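Local coordinates for DUF5636 domain-containing protein (Legionella pneumophila subsp. pneumophila str. Philadelphia 1, PDB 4RD8), which is of unknown function, being a largely helical, strand-free Legionella protein that belongs to the uncharacterised DUF5636 family, at residues Ala86-Gly91 / Leu137-Arg142; Ile133-Ile138 / Asp159-Lys164. The protein carries 3 engineered substitutions. All blocks are in the same frame, centred on the assembly; numbering follows the deposited sequence. Where two conformers were deposited one is given.

Contact 1. Residues Ala86-Gly91 / Leu137-Arg142. Unlike the reference sequence in segment 137-142: Arg142 (reference Gln).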
loop_
_atom_site.group_PDB
_atom_site.type_symbol
_atom_site.label_atom_id
_atom_site.label_comp_id
_atom_site.label_asym_id
_atom_site.label_seq_id
_atom_site.Cartn_x
_atom_site.Cartn_y
_atom_site.Cartn_z
ATOM N N ALA A 86 4.056 -9.858 -5.900
ATOM C CA ALA A 86 4.097 -8.696 -6.782
ATOM C C ALA A 86 5.516 -8.211 -7.070
ATOM O O ALA A 86 5.703 -7.159 -7.693
ATOM C CB ALA A 86 3.268 -7.550 -6.208
ATOM N N GLY A 87 6.519 -8.951 -6.598
ATOM C CA GLY A 87 7.898 -8.595 -6.896
ATOM C C GLY A 87 8.603 -7.751 -5.856
ATOM O O GLY A 87 9.736 -7.321 -6.068
ATOM N N PHE A 88 7.956 -7.509 -4.721
ATOM C CA PHE A 88 8.628 -6.798 -3.639
ATOM C C PHE A 88 9.706 -7.681 -2.998
ATOM O O PHE A 88 9.663 -8.913 -3.097
ATOM C CB PHE A 88 7.628 -6.355 -2.567
ATOM C CG PHE A 88 6.736 -5.221 -2.997
ATOM C CD1 PHE A 88 5.694 -5.437 -3.890
ATOM C CD2 PHE A 88 6.940 -3.944 -2.507
ATOM C CE1 PHE A 88 4.872 -4.384 -4.283
ATOM C CE2 PHE A 88 6.126 -2.889 -2.892
ATOM C CZ PHE A 88 5.082 -3.120 -3.786
ATOM N N ARG A 89 10.675 -7.048 -2.339
ATOM C CA ARG A 89 11.644 -7.806 -1.558
ATOM C C ARG A 89 10.899 -8.561 -0.471
ATOM O O ARG A 89 9.905 -8.060 0.065
ATOM C CB ARG A 89 12.653 -6.871 -0.898
ATOM C CG ARG A 89 13.405 -5.995 -1.878
ATOM C CD ARG A 89 14.695 -6.643 -2.365
ATOM N NE ARG A 89 15.400 -5.730 -3.269
ATOM C CZ ARG A 89 16.673 -5.841 -3.625
ATOM N NH1 ARG A 89 17.438 -6.819 -3.145
ATOM N NH2 ARG A 89 17.185 -4.948 -4.466
ATOM N N GLU A 90 11.390 -9.745 -0.135
ATOM C CA GLU A 90 10.779 -10.540 0.924
ATOM C C GLU A 90 11.262 -10.074 2.293
ATOM O O GLU A 90 12.419 -10.270 2.674
ATOM C CB GLU A 90 11.078 -12.023 0.744
ATOM C CG GLU A 90 10.342 -12.917 1.732
ATOM C CD GLU A 90 10.270 -14.348 1.259
ATOM O OE1 GLU A 90 11.263 -14.829 0.669
ATOM O OE2 GLU A 90 9.217 -14.991 1.463
ATOM N N GLY A 91 10.368 -9.440 3.034
ATOM C CA GLY A 91 10.724 -8.906 4.334
ATOM C C GLY A 91 10.517 -7.406 4.373
ATOM O O GLY A 91 11.233 -6.666 3.704
ATOM N N LEU A 137 -3.899 -3.998 -1.416
ATOM C CA LEU A 137 -5.203 -3.781 -2.055
ATOM C C LEU A 137 -5.041 -3.652 -3.578
ATOM O O LEU A 137 -5.811 -4.233 -4.351
ATOM C CB LEU A 137 -5.900 -2.544 -1.470
ATOM C CG LEU A 137 -6.242 -2.638 0.026
ATOM C CD1 LEU A 137 -6.778 -1.300 0.527
ATOM C CD2 LEU A 137 -7.266 -3.753 0.295
ATOM N N ILE A 138 -4.043 -2.882 -3.992
ATOM C CA ILE A 138 -3.685 -2.737 -5.401
ATOM C C ILE A 138 -3.358 -4.085 -6.046
ATOM O O ILE A 138 -3.862 -4.400 -7.130
ATOM C CB ILE A 138 -2.495 -1.785 -5.551
ATOM C CG1 ILE A 138 -2.963 -0.357 -5.311
ATOM C CG2 ILE A 138 -1.863 -1.885 -6.941
ATOM C CD1 ILE A 138 -1.835 0.543 -4.853
ATOM N N ILE A 139 -2.531 -4.881 -5.374
ATOM C CA ILE A 139 -2.152 -6.199 -5.886
ATOM C C ILE A 139 -3.346 -7.144 -5.963
ATOM O O ILE A 139 -3.542 -7.799 -6.975
ATOM C CB ILE A 139 -1.027 -6.831 -5.043
ATOM C CG1 ILE A 139 0.219 -5.951 -5.121
ATOM C CG2 ILE A 139 -0.728 -8.265 -5.501
ATOM C CD1 ILE A 139 1.148 -6.079 -3.898
ATOM N N LEU A 140 -4.140 -7.222 -4.895
ATOM C CA LEU A 140 -5.357 -8.038 -4.918
ATOM C C LEU A 140 -6.337 -7.597 -6.005
ATOM O O LEU A 140 -6.976 -8.432 -6.638
ATOM C CB LEU A 140 -6.049 -8.033 -3.549
ATOM C CG LEU A 140 -5.278 -8.712 -2.407
ATOM C CD1 LEU A 140 -5.961 -8.422 -1.071
ATOM C CD2 LEU A 140 -5.196 -10.214 -2.622
ATOM N N LYS A 141 -6.459 -6.290 -6.228
ATOM C CA LYS A 141 -7.337 -5.812 -7.295
ATOM C C LYS A 141 -6.858 -6.349 -8.646
ATOM O O LYS A 141 -7.653 -6.877 -9.422
ATOM C CB LYS A 141 -7.392 -4.280 -7.314
ATOM C CG LYS A 141 -8.266 -3.687 -8.418
ATOM C CD LYS A 141 -9.702 -4.142 -8.325
ATOM C CE LYS A 141 -10.571 -3.361 -9.309
ATOM N NZ LYS A 141 -12.005 -3.710 -9.173
ATOM N N ARG A 142 -5.556 -6.245 -8.907
ATOM C CA ARG A 142 -5.010 -6.712 -10.190
ATOM C C ARG A 142 -5.183 -8.222 -10.370
ATOM O O ARG A 142 -5.458 -8.697 -11.480
ATOM C CB ARG A 142 -3.540 -6.287 -10.342
ATOM C CG ARG A 142 -2.927 -6.630 -11.704
ATOM C CD ARG A 142 -2.320 -8.015 -11.677
ATOM N NE ARG A 142 -1.971 -8.535 -13.000
ATOM C CZ ARG A 142 -2.655 -9.462 -13.661
ATOM N NH1 ARG A 142 -3.773 -9.977 -13.155
ATOM N NH2 ARG A 142 -2.220 -9.872 -14.847
#

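Contact 2. Residues Ile133-Ile138 / Asp159-Lys164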
loop_
_atom_site.group_PDB
_atom_site.type_symbol
_atom_site.label_atom_id
_atom_site.label_comp_id
_atom_site.label_asym_id
_atom_site.label_seq_id
_atom_site.Cartn_x
_atom_site.Cartn_y
_atom_site.Cartn_z
ATOM N N ILE A 133 -0.579 -2.142 3.365
ATOM C CA ILE A 133 -1.959 -2.518 3.062
ATOM C C ILE A 133 -2.473 -1.890 1.757
ATOM O O ILE A 133 -3.144 -2.570 0.974
ATOM C CB ILE A 133 -2.910 -2.228 4.247
ATOM C CG1 ILE A 133 -2.567 -3.155 5.417
ATOM C CG2 ILE A 133 -4.354 -2.444 3.840
ATOM C CD1 ILE A 133 -3.313 -2.840 6.700
ATOM N N GLN A 134 -2.160 -0.615 1.513
ATOM C CA GLN A 134 -2.519 0.015 0.235
ATOM C C GLN A 134 -2.011 -0.814 -0.929
ATOM O O GLN A 134 -2.758 -1.105 -1.868
ATOM C CB GLN A 134 -1.955 1.437 0.131
ATOM C CG GLN A 134 -2.743 2.459 0.929
ATOM C CD GLN A 134 -1.949 3.732 1.154
ATOM O OE1 GLN A 134 -0.735 3.682 1.378
ATOM N NE2 GLN A 134 -2.623 4.875 1.092
ATOM N N TRP A 135 -0.743 -1.198 -0.855
ATOM C CA TRP A 135 -0.161 -2.017 -1.907
ATOM C C TRP A 135 -0.814 -3.388 -2.017
ATOM O O TRP A 135 -1.071 -3.858 -3.125
ATOM C CB TRP A 135 1.381 -2.047 -1.808
ATOM C CG TRP A 135 1.888 -0.759 -2.361
ATOM C CD1 TRP A 135 2.239 0.359 -1.663
ATOM C CD2 TRP A 135 1.983 -0.418 -3.754
ATOM N NE1 TRP A 135 2.588 1.366 -2.540
ATOM C CE2 TRP A 135 2.430 0.917 -3.822
ATOM C CE3 TRP A 135 1.741 -1.117 -4.940
ATOM C CZ2 TRP A 135 2.658 1.563 -5.045
ATOM C CZ3 TRP A 135 1.965 -0.473 -6.152
ATOM C CH2 TRP A 135 2.416 0.859 -6.192
ATOM N N CYS A 136 -1.129 -4.019 -0.887
ATOM C CA CYS A 136 -1.861 -5.282 -0.950
ATOM C C CYS A 136 -3.210 -5.115 -1.651
ATOM O O CYS A 136 -3.623 -5.995 -2.382
ATOM C CB CYS A 136 -2.070 -5.904 0.438
ATOM S SG CYS A 136 -0.550 -6.487 1.198
ATOM N N LEU A 137 -3.899 -3.998 -1.416
ATOM C CA LEU A 137 -5.203 -3.781 -2.055
ATOM C C LEU A 137 -5.041 -3.652 -3.578
ATOM O O LEU A 137 -5.811 -4.233 -4.351
ATOM C CB LEU A 137 -5.900 -2.544 -1.470
ATOM C CG LEU A 137 -6.242 -2.638 0.026
ATOM C CD1 LEU A 137 -6.778 -1.300 0.527
ATOM C CD2 LEU A 137 -7.266 -3.753 0.295
ATOM N N ILE A 138 -4.043 -2.882 -3.992
ATOM C CA ILE A 138 -3.685 -2.737 -5.401
ATOM C C ILE A 138 -3.358 -4.085 -6.046
ATOM O O ILE A 138 -3.862 -4.400 -7.130
ATOM C CB ILE A 138 -2.495 -1.785 -5.551
ATOM C CG1 ILE A 138 -2.963 -0.357 -5.311
ATOM C CG2 ILE A 138 -1.863 -1.885 -6.941
ATOM C CD1 ILE A 138 -1.835 0.543 -4.853
ATOM N N ASP A 159 8.472 -3.695 -9.906
ATOM C CA ASP A 159 9.398 -3.073 -10.846
ATOM C C ASP A 159 8.758 -1.978 -11.708
ATOM O O ASP A 159 9.372 -0.939 -11.951
ATOM C CB ASP A 159 10.030 -4.120 -11.770
ATOM C CG ASP A 159 11.005 -5.035 -11.046
ATOM O OD1 ASP A 159 11.330 -4.775 -9.873
ATOM O OD2 ASP A 159 11.459 -6.017 -11.667
ATOM N N ARG A 160 7.542 -2.220 -12.189
ATOM C CA ARG A 160 6.920 -1.296 -13.143
ATOM C C ARG A 160 6.286 -0.065 -12.501
ATOM O O ARG A 160 6.064 0.947 -13.170
ATOM C CB ARG A 160 5.865 -2.014 -13.980
ATOM C CG ARG A 160 6.441 -2.978 -14.986
ATOM C CD ARG A 160 5.355 -3.490 -15.896
ATOM N NE ARG A 160 5.850 -4.551 -16.768
ATOM C CZ ARG A 160 5.411 -4.770 -18.003
ATOM N NH1 ARG A 160 4.474 -3.992 -18.524
ATOM N NH2 ARG A 160 5.917 -5.767 -18.718
ATOM N N ILE A 161 5.948 -0.171 -11.221
ATOM C CA ILE A 161 5.267 0.930 -10.545
ATOM C C ILE A 161 5.962 1.396 -9.261
ATOM O O ILE A 161 6.477 2.521 -9.187
ATOM C CB ILE A 161 3.787 0.581 -10.238
ATOM C CG1 ILE A 161 3.079 0.038 -11.497
ATOM C CG2 ILE A 161 3.062 1.811 -9.743
ATOM C CD1 ILE A 161 1.760 -0.691 -11.187
ATOM N N TYR A 162 5.977 0.536 -8.249
ATOM C CA TYR A 162 6.487 0.911 -6.924
ATOM C C TYR A 162 7.904 1.481 -6.936
ATOM O O TYR A 162 8.150 2.549 -6.390
ATOM C CB TYR A 162 6.425 -0.296 -5.996
ATOM C CG TYR A 162 6.869 -0.037 -4.566
ATOM C CD1 TYR A 162 5.993 0.509 -3.635
ATOM C CD2 TYR A 162 8.134 -0.384 -4.142
ATOM C CE1 TYR A 162 6.384 0.711 -2.309
ATOM C CE2 TYR A 162 8.542 -0.177 -2.819
ATOM C CZ TYR A 162 7.652 0.373 -1.910
ATOM O OH TYR A 162 8.063 0.562 -0.600
ATOM N N LYS A 163 8.844 0.779 -7.557
ATOM C CA LYS A 163 10.233 1.245 -7.558
ATOM C C LYS A 163 10.381 2.606 -8.187
ATOM O O LYS A 163 11.232 3.389 -7.774
ATOM C CB LYS A 163 11.174 0.250 -8.256
ATOM C CG LYS A 163 11.333 -1.084 -7.522
ATOM C CD LYS A 163 12.345 -1.966 -8.263
ATOM C CE LYS A 163 12.633 -3.252 -7.528
ATOM N NZ LYS A 163 13.604 -4.077 -8.313
ATOM N N LYS A 164 9.550 2.897 -9.179
ATOM C CA LYS A 164 9.664 4.164 -9.876
ATOM C C LYS A 164 9.199 5.320 -9.016
ATOM O O LYS A 164 9.562 6.465 -9.283
ATOM C CB LYS A 164 8.946 4.116 -11.240
ATOM C CG LYS A 164 9.483 2.979 -12.109
ATOM C CD LYS A 164 9.035 3.034 -13.571
ATOM C CE LYS A 164 9.610 1.846 -14.342
ATOM N NZ LYS A 164 9.301 1.867 -15.809
#

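Contact 1. Residues Ala86-Gly91 / Leu137-Arg142
Ile139, on helix 130-144, meets Ala86 and Phe88 in the loop that follows helix 69-85, and this hydrophobic contact is small and buried. At the start of 137-142, Leu137 and Ile138 leave the loop to Ile139 and pack instead on Tyr37, Val44 and Leu48 and on Ile34, side chains of helices 25-38 and 41-61. Ile139 points toward 86-91 and reaches it with its longer branch. With CG1 beside the backbone N (chi1 -62°), CD1 extends to 3.5 Å from Ala86 CB, a tight carbon pair; the same methyl of Ala86 also lies 3.6 Å from Ile139 CG1, and Ile139 CG2 stands a little farther off. CD1 further reaches Phe88 CE1 at 4.1 Å, approaching the ring obliquely. Ala86 CB also lies in plane at the edge of the Phe88 ring. Between these two residues helix 69-85 ends in a Schellman motif: Gly87, at positive phi (95°), is its C-prime residue, with Phe88 N bonded to Leu83 O and Gly87 N to Thr84 O, a turn that probably helps to bring both side chains to Ile139. Farther along, Lys141 N and Arg142 N continue the helical bonding onto Leu137 O and Ile138 O. Arg142, where the reference sequence has Gln, donates from NE to the carbonyl of Ile152.

Contact 2. Residues Ile133-Ile138 / Asp159-Lys164
Next in sequence to Tyr162, whose ring meets Trp135, Lys163 forms a salt bridge of 2.8 Å from its ammonium NZ to Asp159 OD1; it approaches on the syn side, 34° out of the carboxylate plane. This bridge lies beside a wider pi-type turn at 159-162, from which Ile161 and Tyr162 both point toward helix 130-144. The aromatic pair is T-shaped: the edge of Tyr162 stands on one face of Trp135, with the planes at 89° and the centroids of the tyrosine ring and the indole five-membered ring 5.0 Å apart. Tyr162 CD1 comes to 3.6 Å from Trp135 CE2. Holding CG anti to the backbone N (chi1 -178°), Tyr162 carries its ring across the indole, and its hydroxyl is hydrogen-bonded to Phe114 O. Trp135 of helix 130-144 is where helix 157-162 packs, lying between Tyr162 and Ile138, whose CD1 sits 3.9 Å above the opposite indole face, offset toward the rim. In the indole plane, Ile161 CG2 abuts the benzo edge at Trp135 CH2, 3.7 Å away. Gln134 ties the same helix to the carbonyls of Ile184 and Ser192 through NE2.

Overall arrangement
After the short helix 19-22 the chain runs through helices 25-38, 41-61 and 69-85. Contact 1 closes a loop of 45 intervening residues, including helix 103-111, by bringing the loop after helix 69-85 onto helix 130-144. Contact 2 then closes a shorter one of 20 residues, between helix 130-144 and helix 157-162. The two loops follow one another without nesting, overlapping only where both contacts use helix 130-144 and share Leu137 and Ile138. Phe88 joins the contacts directly: its CE2 lies 3.4 Å from Tyr162 CG, and its CZ packs 4.1 Å from Trp135 CE3. A backbone hydrogen bond between Ala86 and Cys158 also ties contact 1's loop to helix 157-162.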